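Local coordinates for protein cGAS/DncV-like nucleotidyltransferase in E. coli homolog (Elizabethkingia meningoseptica ATCC 13253 = NBRC 12535, PDB 6E0O) that synthesises cyclic dinucleotide second messengers from nucleoside triphosphates in response to phage infection, as the nucleotidyltransferase of a CBASS antivirus system, at residues E208-I219 and R273-K284. Sequence-based numbering, arbitrary orientation. Where two conformers were deposited one is given.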
ATOM      1  N   GLU A 208       4.085 -21.781   1.139  1.00 17.48           N
ATOM      2  CA  GLU A 208       2.796 -22.247   0.653  1.00 17.60           C
ATOM      3  C   GLU A 208       2.300 -21.430  -0.530  1.00 18.04           C
ATOM      4  O   GLU A 208       1.538 -21.946  -1.352  1.00 20.11           O
ATOM      5  CB  GLU A 208       1.783 -22.189   1.796  1.00 19.39           C
ATOM      6  CG  GLU A 208       0.461 -22.837   1.493  1.00 20.08           C
ATOM      7  CD  GLU A 208       0.576 -24.333   1.323  1.00 21.23           C
ATOM      8  OE1 GLU A 208       1.520 -24.929   1.882  1.00 24.18           O
ATOM      9  OE2 GLU A 208      -0.281 -24.916   0.633  1.00 27.01           O
ATOM     10  N   ILE A 209       2.692 -20.158  -0.617  1.00 16.95           N
ATOM     11  CA  ILE A 209       2.367 -19.305  -1.752  1.00 17.00           C
ATOM     12  C   ILE A 209       3.615 -18.519  -2.129  1.00 17.91           C
ATOM     13  O   ILE A 209       4.529 -18.333  -1.321  1.00 18.06           O
ATOM     14  CB  ILE A 209       1.191 -18.339  -1.472  1.00 16.25           C
ATOM     15  CG1 ILE A 209       1.565 -17.331  -0.385  1.00 16.25           C
ATOM     16  CG2 ILE A 209      -0.065 -19.127  -1.105  1.00 17.51           C
ATOM     17  CD1 ILE A 209       0.459 -16.357  -0.041  1.00 16.16           C
ATOM     18  N   ALA A 210       3.651 -18.063  -3.377  1.00 18.73           N
ATOM     19  CA  ALA A 210       4.743 -17.225  -3.840  1.00 19.35           C
ATOM     20  C   ALA A 210       4.647 -15.857  -3.183  1.00 20.42           C
ATOM     21  O   ALA A 210       3.563 -15.398  -2.809  1.00 19.66           O
ATOM     22  CB  ALA A 210       4.674 -17.057  -5.356  1.00 22.78           C
ATOM     23  N   ASP A 211       5.794 -15.196  -3.053  1.00 22.50           N
ATOM     24  CA  ASP A 211       5.820 -13.907  -2.377  1.00 24.68           C
ATOM     25  C   ASP A 211       5.133 -12.809  -3.175  1.00 23.96           C
ATOM     26  O   ASP A 211       5.002 -11.698  -2.656  1.00 25.92           O
ATOM     27  CB  ASP A 211       7.245 -13.499  -1.987  1.00 29.57           C
ATOM     28  CG  ASP A 211       8.150 -13.290  -3.176  1.00 34.53           C
ATOM     29  OD1 ASP A 211       7.685 -13.408  -4.327  1.00 35.25           O
ATOM     30  OD2 ASP A 211       9.344 -13.000  -2.950  1.00 38.34           O
ATOM     31  N   ASN A 212       4.677 -13.094  -4.398  1.00 24.56           N
ATOM     32  CA  ASN A 212       3.963 -12.112  -5.209  1.00 23.83           C
ATOM     33  C   ASN A 212       2.587 -12.594  -5.661  1.00 21.48           C
ATOM     34  O   ASN A 212       2.002 -11.989  -6.571  1.00 25.10           O
ATOM     35  CB  ASN A 212       4.793 -11.683  -6.425  1.00 28.46           C
ATOM     36  CG  ASN A 212       5.104 -12.834  -7.366  1.00 30.90           C
ATOM     37  OD1 ASN A 212       4.747 -13.986  -7.110  1.00 31.59           O
ATOM     38  ND2 ASN A 212       5.766 -12.519  -8.473  1.00 35.95           N
ATOM     39  N   LEU A 213       2.050 -13.665  -5.066  1.00 20.05           N
ATOM     40  CA  LEU A 213       0.678 -14.058  -5.374  1.00 19.13           C
ATOM     41  C   LEU A 213      -0.269 -12.885  -5.154  1.00 18.56           C
ATOM     42  O   LEU A 213      -1.114 -12.578  -6.002  1.00 21.11           O
ATOM     43  CB  LEU A 213       0.256 -15.256  -4.522  1.00 19.09           C
ATOM     44  CG  LEU A 213      -1.182 -15.727  -4.763  1.00 19.19           C
ATOM     45  CD1 LEU A 213      -1.367 -16.235  -6.192  1.00 20.94           C
ATOM     46  CD2 LEU A 213      -1.563 -16.808  -3.748  1.00 19.18           C
ATOM     47  N   VAL A 214      -0.135 -12.214  -4.012  1.00 16.66           N
ATOM     48  CA  VAL A 214      -0.905 -11.015  -3.718  1.00 15.83           C
ATOM     49  C   VAL A 214       0.010  -9.995  -3.052  1.00 18.30           C
ATOM     50  O   VAL A 214       0.964 -10.345  -2.353  1.00 29.30           O
ATOM     51  CB  VAL A 214      -2.132 -11.297  -2.813  1.00 17.24           C
ATOM     52  CG1 VAL A 214      -3.068 -12.297  -3.473  1.00 18.62           C
ATOM     53  CG2 VAL A 214      -1.681 -11.762  -1.437  1.00 20.31           C
ATOM     54  N   SER A 215      -0.279  -8.730  -3.290  1.00 17.44           N
ATOM     55  CA  SER A 215       0.424  -7.629  -2.656  1.00 16.97           C
ATOM     56  C   SER A 215      -0.468  -7.041  -1.571  1.00 14.90           C
ATOM     57  O   SER A 215      -1.669  -7.317  -1.497  1.00 14.19           O
ATOM     58  CB  SER A 215       0.706  -6.543  -3.695  1.00 16.80           C
ATOM     59  OG  SER A 215      -0.530  -5.968  -4.096  1.00 14.08           O
ATOM     60  N   SER A 216       0.126  -6.192  -0.735  1.00 15.75           N
ATOM     61  CA  SER A 216      -0.655  -5.464   0.261  0.58 17.03           C
ATOM     62  C   SER A 216      -1.757  -4.651  -0.400  1.00 14.24           C
ATOM     63  O   SER A 216      -2.897  -4.635   0.071  1.00 14.28           O
ATOM     64  CB  SER A 216       0.245  -4.536   1.080  0.58 21.56           C
ATOM     65  OG  SER A 216      -0.544  -3.668   1.891  0.58 23.88           O
ATOM     66  N   PHE A 217      -1.432  -3.970  -1.501  1.00 13.39           N
ATOM     67  CA  PHE A 217      -2.433  -3.191  -2.218  1.00 12.38           C
ATOM     68  C   PHE A 217      -3.597  -4.074  -2.642  1.00 11.03           C
ATOM     69  O   PHE A 217      -4.766  -3.693  -2.508  1.00 11.63           O
ATOM     70  CB  PHE A 217      -1.783  -2.534  -3.438  1.00 12.54           C
ATOM     71  CG  PHE A 217      -2.739  -1.753  -4.289  1.00 13.12           C
ATOM     72  CD1 PHE A 217      -3.104  -0.465  -3.934  1.00 14.07           C
ATOM     73  CD2 PHE A 217      -3.273  -2.300  -5.442  1.00 14.34           C
ATOM     74  CE1 PHE A 217      -3.979   0.254  -4.709  1.00 15.75           C
ATOM     75  CE2 PHE A 217      -4.159  -1.578  -6.218  1.00 14.03           C
ATOM     76  CZ  PHE A 217      -4.507  -0.302  -5.849  1.00 14.92           C
ATOM     77  N   PHE A 218      -3.292  -5.246  -3.191  1.00 11.38           N
ATOM     78  CA  PHE A 218      -4.332  -6.150  -3.662  1.00 10.71           C
ATOM     79  C   PHE A 218      -5.223  -6.585  -2.508  1.00 10.42           C
ATOM     80  O   PHE A 218      -6.454  -6.563  -2.622  1.00 11.14           O
ATOM     81  CB  PHE A 218      -3.648  -7.332  -4.342  1.00 11.72           C
ATOM     82  CG  PHE A 218      -4.545  -8.201  -5.174  1.00 11.92           C
ATOM     83  CD1 PHE A 218      -5.244  -7.696  -6.250  1.00 18.98           C
ATOM     84  CD2 PHE A 218      -4.618  -9.556  -4.923  1.00 18.80           C
ATOM     85  CE1 PHE A 218      -6.026  -8.515  -7.031  1.00 19.49           C
ATOM     86  CE2 PHE A 218      -5.400 -10.370  -5.702  1.00 18.20           C
ATOM     87  CZ  PHE A 218      -6.084  -9.848  -6.771  1.00 13.92           C
ATOM     88  N   ILE A 219      -4.619  -6.960  -1.377  1.00 10.99           N
ATOM     89  CA  ILE A 219      -5.406  -7.350  -0.207  1.00 10.82           C
ATOM     90  C   ILE A 219      -6.315  -6.203   0.224  1.00 11.59           C
ATOM     91  O   ILE A 219      -7.508  -6.393   0.492  1.00 11.71           O
ATOM     92  CB  ILE A 219      -4.479  -7.810   0.936  1.00 11.78           C
ATOM     93  CG1 ILE A 219      -3.750  -9.096   0.541  1.00 12.76           C
ATOM     94  CG2 ILE A 219      -5.266  -7.982   2.238  1.00 13.94           C
ATOM     95  CD1 ILE A 219      -2.704  -9.552   1.544  1.00 14.05           C
ATOM     96  N   ARG A 273      -2.790  -8.760 -12.238  1.00 14.26           N
ATOM     97  CA  ARG A 273      -3.370  -9.615 -11.205  1.00 15.31           C
ATOM     98  C   ARG A 273      -4.792 -10.002 -11.595  1.00 14.32           C
ATOM     99  O   ARG A 273      -5.484  -9.279 -12.314  1.00 21.94           O
ATOM    100  CB  ARG A 273      -3.317  -8.954  -9.823  1.00 19.73           C
ATOM    101  CG  ARG A 273      -1.903  -8.990  -9.189  1.00 26.07           C
ATOM    102  CD  ARG A 273      -1.905  -9.082  -7.647  1.00 30.33           C
ATOM    103  NE  ARG A 273      -0.585  -9.467  -7.133  1.00 31.45           N
ATOM    104  CZ  ARG A 273       0.441  -8.632  -6.993  1.00 31.64           C
ATOM    105  NH1 ARG A 273       0.302  -7.354  -7.310  1.00 33.51           N
ATOM    106  NH2 ARG A 273       1.610  -9.076  -6.536  1.00 30.91           N
ATOM    107  N   THR A 274      -5.217 -11.175 -11.145  1.00 11.55           N
ATOM    108  CA  THR A 274      -6.468 -11.750 -11.606  1.00 10.98           C
ATOM    109  C   THR A 274      -7.358 -12.176 -10.444  1.00 10.43           C
ATOM    110  O   THR A 274      -6.918 -12.320  -9.300  1.00 11.12           O
ATOM    111  CB  THR A 274      -6.206 -12.999 -12.456  1.00 12.41           C
ATOM    112  OG1 THR A 274      -5.733 -14.035 -11.582  1.00 14.10           O
ATOM    113  CG2 THR A 274      -5.176 -12.733 -13.560  1.00 13.08           C
ATOM    114  N   ARG A 275      -8.634 -12.402 -10.771  1.00 10.64           N
ATOM    115  CA  ARG A 275      -9.555 -12.968  -9.796  1.00 10.86           C
ATOM    116  C   ARG A 275      -9.095 -14.340  -9.324  1.00 10.88           C
ATOM    117  O   ARG A 275      -9.343 -14.714  -8.172  1.00 11.65           O
ATOM    118  CB  ARG A 275     -10.958 -13.051 -10.389  1.00 11.05           C
ATOM    119  CG  ARG A 275     -11.589 -11.695 -10.656  1.00 11.61           C
ATOM    120  CD  ARG A 275     -12.945 -11.841 -11.302  1.00 12.65           C
ATOM    121  NE  ARG A 275     -13.550 -10.562 -11.654  1.00 12.89           N
ATOM    122  CZ  ARG A 275     -13.247  -9.859 -12.738  1.00 13.02           C
ATOM    123  NH1 ARG A 275     -12.324 -10.294 -13.582  1.00 14.07           N
ATOM    124  NH2 ARG A 275     -13.857  -8.711 -12.978  1.00 14.26           N
ATOM    125  N   GLN A 276      -8.441 -15.108 -10.198  1.00 10.42           N
ATOM    126  CA  GLN A 276      -7.933 -16.412  -9.800  1.00 11.65           C
ATOM    127  C   GLN A 276      -6.871 -16.279  -8.714  1.00 11.26           C
ATOM    128  O   GLN A 276      -6.821 -17.094  -7.782  1.00 11.96           O
ATOM    129  CB  GLN A 276      -7.391 -17.139 -11.023  1.00 12.92           C
ATOM    130  CG  GLN A 276      -6.784 -18.484 -10.701  1.00 13.26           C
ATOM    131  CD  GLN A 276      -7.764 -19.446 -10.064  1.00 14.76           C
ATOM    132  OE1 GLN A 276      -8.933 -19.547 -10.464  1.00 15.44           O
ATOM    133  NE2 GLN A 276      -7.285 -20.188  -9.074  1.00 22.17           N
ATOM    134  N   ASP A 277      -6.006 -15.265  -8.817  1.00 11.06           N
ATOM    135  CA  ASP A 277      -5.036 -15.016  -7.752  1.00 11.42           C
ATOM    136  C   ASP A 277      -5.743 -14.810  -6.418  1.00 11.41           C
ATOM    137  O   ASP A 277      -5.337 -15.359  -5.389  1.00 12.69           O
ATOM    138  CB  ASP A 277      -4.209 -13.765  -8.061  1.00 12.59           C
ATOM    139  CG  ASP A 277      -3.312 -13.917  -9.265  1.00 14.08           C
ATOM    140  OD1 ASP A 277      -2.911 -15.060  -9.568  1.00 14.95           O
ATOM    141  OD2 ASP A 277      -3.013 -12.883  -9.913  1.00 15.09           O
ATOM    142  N   ALA A 278      -6.794 -13.992  -6.421  1.00 11.06           N
ATOM    143  CA  ALA A 278      -7.535 -13.717  -5.195  1.00 11.26           C
ATOM    144  C   ALA A 278      -8.258 -14.960  -4.688  1.00 11.10           C
ATOM    145  O   ALA A 278      -8.295 -15.209  -3.481  1.00 11.54           O
ATOM    146  CB  ALA A 278      -8.531 -12.596  -5.458  1.00 12.40           C
ATOM    147  N   LEU A 279      -8.865 -15.731  -5.595  1.00 10.82           N
ATOM    148  CA  LEU A 279      -9.545 -16.959  -5.201  1.00 10.80           C
ATOM    149  C   LEU A 279      -8.581 -17.932  -4.542  1.00 12.10           C
ATOM    150  O   LEU A 279      -8.876 -18.491  -3.477  1.00 12.52           O
ATOM    151  CB  LEU A 279     -10.178 -17.598  -6.429  1.00 10.91           C
ATOM    152  CG  LEU A 279     -10.897 -18.928  -6.208  1.00 12.67           C
ATOM    153  CD1 LEU A 279     -12.079 -18.750  -5.285  1.00 15.22           C
ATOM    154  CD2 LEU A 279     -11.328 -19.472  -7.561  1.00 14.10           C
ATOM    155  N   GLY A 280      -7.424 -18.151  -5.162  1.00 11.96           N
ATOM    156  CA  GLY A 280      -6.454 -19.057  -4.587  1.00 12.31           C
ATOM    157  C   GLY A 280      -5.938 -18.572  -3.251  1.00 12.09           C
ATOM    158  O   GLY A 280      -5.769 -19.357  -2.317  1.00 14.12           O
ATOM    159  N   PHE A 281      -5.696 -17.265  -3.135  1.00 12.07           N
ATOM    160  CA  PHE A 281      -5.251 -16.710  -1.861  1.00 10.84           C
ATOM    161  C   PHE A 281      -6.313 -16.909  -0.779  1.00 11.41           C
ATOM    162  O   PHE A 281      -5.999 -17.304   0.344  1.00 12.62           O
ATOM    163  CB  PHE A 281      -4.877 -15.236  -2.037  1.00 12.42           C
ATOM    164  CG  PHE A 281      -4.447 -14.572  -0.760  1.00 11.67           C
ATOM    165  CD1 PHE A 281      -3.296 -14.974  -0.106  1.00 13.17           C
ATOM    166  CD2 PHE A 281      -5.194 -13.547  -0.213  1.00 13.46           C
ATOM    167  CE1 PHE A 281      -2.902 -14.372   1.072  1.00 15.26           C
ATOM    168  CE2 PHE A 281      -4.810 -12.951   0.967  1.00 13.14           C
ATOM    169  CZ  PHE A 281      -3.663 -13.358   1.607  1.00 14.82           C
ATOM    170  N   MET A 282      -7.581 -16.633  -1.096  1.00 11.23           N
ATOM    171  CA  MET A 282      -8.636 -16.840  -0.103  1.00 11.21           C
ATOM    172  C   MET A 282      -8.697 -18.298   0.347  1.00 11.32           C
ATOM    173  O   MET A 282      -8.888 -18.589   1.531  1.00 12.34           O
ATOM    174  CB  MET A 282      -9.993 -16.429  -0.687  1.00 12.15           C
ATOM    175  CG  MET A 282     -10.231 -14.941  -0.801  1.00 13.52           C
ATOM    176  SD  MET A 282     -10.136 -14.081   0.780  1.00 13.91           S
ATOM    177  CE  MET A 282      -8.526 -13.370   0.610  1.00 15.67           C
ATOM    178  N   GLN A 283      -8.572 -19.233  -0.592  1.00 11.58           N
ATOM    179  CA  GLN A 283      -8.571 -20.643  -0.229  1.00 12.84           C
ATOM    180  C   GLN A 283      -7.424 -20.961   0.720  1.00 12.62           C
ATOM    181  O   GLN A 283      -7.604 -21.682   1.709  1.00 13.17           O
ATOM    182  CB  GLN A 283      -8.458 -21.478  -1.496  1.00 14.82           C
ATOM    183  CG  GLN A 283      -8.271 -22.939  -1.260  1.00 18.51           C
ATOM    184  CD  GLN A 283      -8.266 -23.704  -2.560  1.00 20.17           C
ATOM    185  OE1 GLN A 283      -7.261 -23.747  -3.267  1.00 25.57           O
ATOM    186  NE2 GLN A 283      -9.394 -24.295  -2.890  1.00 22.54           N
ATOM    187  N   LYS A 284      -6.223 -20.462   0.416  1.00 11.80           N
ATOM    188  CA  LYS A 284      -5.078 -20.733   1.278  1.00 12.51           C
ATOM    189  C   LYS A 284      -5.288 -20.140   2.664  1.00 12.63           C
ATOM    190  O   LYS A 284      -4.935 -20.761   3.676  1.00 12.90           O
ATOM    191  CB  LYS A 284      -3.799 -20.179   0.653  1.00 13.60           C
ATOM    192  CG  LYS A 284      -3.376 -20.863  -0.630  1.00 16.19           C
ATOM    193  CD  LYS A 284      -2.941 -22.286  -0.395  1.00 20.84           C
ATOM    194  CE  LYS A 284      -2.229 -22.829  -1.624  1.00 23.80           C
ATOM    195  NZ  LYS A 284      -1.935 -24.275  -1.493  1.00 30.25           N
TER
HETATM  196  O   HOH W   1      -1.672  -5.769  -7.243  1.00 30.22           O
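K284 NZ makes a salt bridge of 2.8 Å to E208 OE2, met on the anti side of the carboxylate and 19° out of its plane. Next to it the K284 and I209 side chains slide past each other in opposite directions, K284 CG touching I209 CG2.

One turn back along the helix F281 is the centre of the apolar packing. Its CG is anti to the backbone N (chi1 178°), which carries the ring out under V214, whose CG2 stands almost exactly above the ring centre at 3.7 Å. I209 CD1 comes in at the ring edge, L213 CD2 reaches F281 CB at 4.0 Å, and I219 CD1 closes on CZ. N200 of helix 188-205 also touches this ring.

At the far end the guanidinium of R273 grips the 208-219 backbone at two successive carbonyls. R273 NH2 donates to N212 O at 2.9 Å, with the oxygen near the guanidinium plane although the donor stands above the carbonyl plane; NE adds a weak, longer bond to L213 O. One face of the guanidinium lies against the S215 backbone while its edge is bonded to the two carbonyls, which fixes how the group is turned. On the way there the arginine crosses F218: its CD sits over one ring face, a CH-pi contact 3.8 Å from the centroid, while A278 CB meets F218 CE2 obliquely.

Both helix starts are capped. S215 OG accepts from F218 N, and T274 and D277 form a capping box, with D277 N bonded to T274 OG1 and T274 N to D277 OD2. S215 and R273 also pack on the bound ligand, probably the linear pppApA. The contact thus joins helix 275-289 to the capped start of helix 216-224, in the helical lobe facing the nucleotide site of this cGAS/DncV-like nucleotidyltransferase.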